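Local coordinates for multicopper oxidase (Arthrobacter sp. FB24, PDB 3GDC), which probably oxidises phenolic substrates in the manner of a laccase, using copper centres to reduce dioxygen to water, at the interface of chains A and B. Coordinates in Å, arbitrary orientation; residue numbers count along the deposited sequence, not the author numbering. Chains: chain A/B, Multicopper oxidase.

The interface of chains A and B. Residues chain A 224, 265, 267, 269, 283; chain B 91, 101, 103, 106, 134.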
loop_
_atom_site.group_PDB
_atom_site.type_symbol
_atom_site.label_atom_id
_atom_site.label_comp_id
_atom_site.label_asym_id
_atom_site.label_seq_id
_atom_site.Cartn_x
_atom_site.Cartn_y
_atom_site.Cartn_z
ATOM N N HIS A 224 3.118 19.485 1.388
ATOM C CA HIS A 224 2.738 20.515 0.413
ATOM C C HIS A 224 3.943 21.169 -0.232
ATOM O O HIS A 224 4.919 21.501 0.451
ATOM C CB HIS A 224 1.937 21.621 1.097
ATOM C CG HIS A 224 0.522 21.252 1.414
ATOM N ND1 HIS A 224 -0.490 22.189 1.455
ATOM C CD2 HIS A 224 -0.055 20.060 1.702
ATOM C CE1 HIS A 224 -1.626 21.593 1.765
ATOM N NE2 HIS A 224 -1.390 20.302 1.920
ATOM N N LYS A 265 5.497 28.622 5.083
ATOM C CA LYS A 265 4.788 27.524 5.739
ATOM C C LYS A 265 4.278 26.497 4.736
ATOM O O LYS A 265 3.562 26.844 3.786
ATOM C CB LYS A 265 3.588 28.057 6.519
ATOM C CG LYS A 265 3.848 28.432 7.954
ATOM C CD LYS A 265 2.513 28.633 8.648
ATOM C CE LYS A 265 2.674 28.984 10.112
ATOM N NZ LYS A 265 1.353 28.886 10.804
ATOM N N MET A 267 2.284 22.794 4.697
ATOM C CA MET A 267 1.547 21.779 5.449
ATOM C C MET A 267 2.090 20.369 5.174
ATOM O O MET A 267 2.560 20.067 4.074
ATOM C CB MET A 267 0.058 21.847 5.118
ATOM C CG MET A 267 -0.837 21.079 6.074
ATOM S SD MET A 267 -2.573 21.318 5.649
ATOM C CE MET A 267 -2.883 22.885 6.440
ATOM N N HIS A 269 0.755 16.236 6.261
ATOM C CA HIS A 269 -0.335 15.499 6.901
ATOM C C HIS A 269 -0.562 14.160 6.224
ATOM O O HIS A 269 -0.033 13.902 5.141
ATOM C CB HIS A 269 -1.638 16.318 6.844
ATOM C CG HIS A 269 -2.023 16.736 5.462
ATOM N ND1 HIS A 269 -2.796 15.954 4.633
ATOM C CD2 HIS A 269 -1.734 17.858 4.760
ATOM C CE1 HIS A 269 -2.971 16.578 3.482
ATOM N NE2 HIS A 269 -2.329 17.733 3.533
ATOM N N PHE A 283 2.711 21.816 10.102
ATOM C CA PHE A 283 3.430 22.629 9.129
ATOM C C PHE A 283 4.929 22.475 9.293
ATOM O O PHE A 283 5.421 22.309 10.419
ATOM C CB PHE A 283 3.148 24.116 9.347
ATOM C CG PHE A 283 1.740 24.521 9.064
ATOM C CD1 PHE A 283 1.294 24.660 7.751
ATOM C CD2 PHE A 283 0.868 24.799 10.112
ATOM C CE1 PHE A 283 -0.024 25.054 7.484
ATOM C CE2 PHE A 283 -0.443 25.197 9.855
ATOM C CZ PHE A 283 -0.888 25.318 8.543
ATOM N N HIS B 91 -5.240 23.502 -4.719
ATOM C CA HIS B 91 -3.961 23.052 -4.208
ATOM C C HIS B 91 -3.331 22.114 -5.220
ATOM O O HIS B 91 -3.907 21.093 -5.570
ATOM C CB HIS B 91 -4.123 22.352 -2.861
ATOM C CG HIS B 91 -2.870 21.681 -2.397
ATOM N ND1 HIS B 91 -1.712 22.382 -2.134
ATOM C CD2 HIS B 91 -2.577 20.376 -2.186
ATOM C CE1 HIS B 91 -0.761 21.538 -1.776
ATOM N NE2 HIS B 91 -1.259 20.316 -1.797
ATOM N N ASP B 101 0.073 27.955 -2.690
ATOM C CA ASP B 101 -0.182 26.572 -2.262
ATOM C C ASP B 101 -1.668 26.235 -2.096
ATOM O O ASP B 101 -2.033 25.081 -1.885
ATOM C CB ASP B 101 0.588 26.311 -0.956
ATOM C CG ASP B 101 0.509 24.868 -0.503
ATOM O OD1 ASP B 101 0.874 23.964 -1.282
ATOM O OD2 ASP B 101 0.077 24.654 0.642
ATOM N N THR B 103 -3.667 26.901 0.359
ATOM C CA THR B 103 -3.986 26.471 1.720
ATOM C C THR B 103 -4.588 27.636 2.512
ATOM O O THR B 103 -3.962 28.695 2.614
ATOM C CB THR B 103 -2.732 25.890 2.430
ATOM O OG1 THR B 103 -2.290 24.717 1.723
ATOM C CG2 THR B 103 -3.033 25.527 3.872
ATOM N N ILE B 106 -2.889 30.770 4.570
ATOM C CA ILE B 106 -1.570 31.099 4.030
ATOM C C ILE B 106 -1.742 31.908 2.746
ATOM O O ILE B 106 -2.289 31.413 1.762
ATOM C CB ILE B 106 -0.710 29.838 3.750
ATOM C CG1 ILE B 106 -0.528 29.008 5.025
ATOM C CG2 ILE B 106 0.646 30.234 3.156
ATOM C CD1 ILE B 106 0.006 27.605 4.776
ATOM N N HIS B 134 -8.508 22.534 -1.322
ATOM C CA HIS B 134 -7.962 22.319 0.021
ATOM C C HIS B 134 -8.701 23.103 1.118
ATOM O O HIS B 134 -8.141 23.414 2.172
ATOM C CB HIS B 134 -6.457 22.592 0.044
ATOM C CG HIS B 134 -5.735 21.802 1.087
ATOM N ND1 HIS B 134 -5.821 22.096 2.430
ATOM C CD2 HIS B 134 -4.929 20.718 0.990
ATOM C CE1 HIS B 134 -5.095 21.230 3.117
ATOM N NE2 HIS B 134 -4.551 20.379 2.267
HETATM O O HOH W 1 0.966 24.867 3.128
#
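The imidazole of A:His224 lies sandwiched between two subunits. CB of A:Met267 sits over the centre of one face, 3.6 Å above the plane. The opposite face carries the ring of B:His91, stacked with planes 27° apart and offset toward the rim. B:Asp101, B:Thr103 and B:His134 meet its edge in plane. B:His134 meets A:His224 tip to tip and edge-to-face, with the planes at 81°. Its NE2 lies 3.2 Å from NE2 of A:His224, and NE2 of A:His269 stands in plane at the edge of the B:His134 ring. A:His224 and A:His269 bind copper. B:His134 and B:His91 lie in the family's His-Cys-His and His-X-His-Gly motifs and are probably ligands too, so both chains are likely to build the trinuclear cluster. ND1 of A:His224 gives a nearly straight hydrogen bond (164° at H) to the syn lone pair of B:Asp101 OD2, at 2.7 Å. The B:Asp101 carboxylate probably polarises the ring and makes NE2 a stronger copper donor. B:Thr103 OG1 donates to the same OD2 from above the carboxylate plane, at 2.6 Å. Main-chain O of B:Asp101 accepts from B:His91 ND1 at 2.7 Å, fixing the stacked ring's rotation. An alanine at A:His224 removes a copper ligand, the B:Asp101 bond and the B:His91 stack, and would probably disturb the copper cluster and weaken this junction. CD1 of B:Ile106 reaches tip to tip to the rim of A:Phe283. With CG anti to the backbone N, A:Met267 carries SD to 3.6 Å from CE1 of B:His134, and a bend at chi3 turns CE toward CG2 of B:Thr103. Water 1 bridges the chains, 2.9 Å from A:Met267 N and hydrogen-bonded to B:Asp101 OD2.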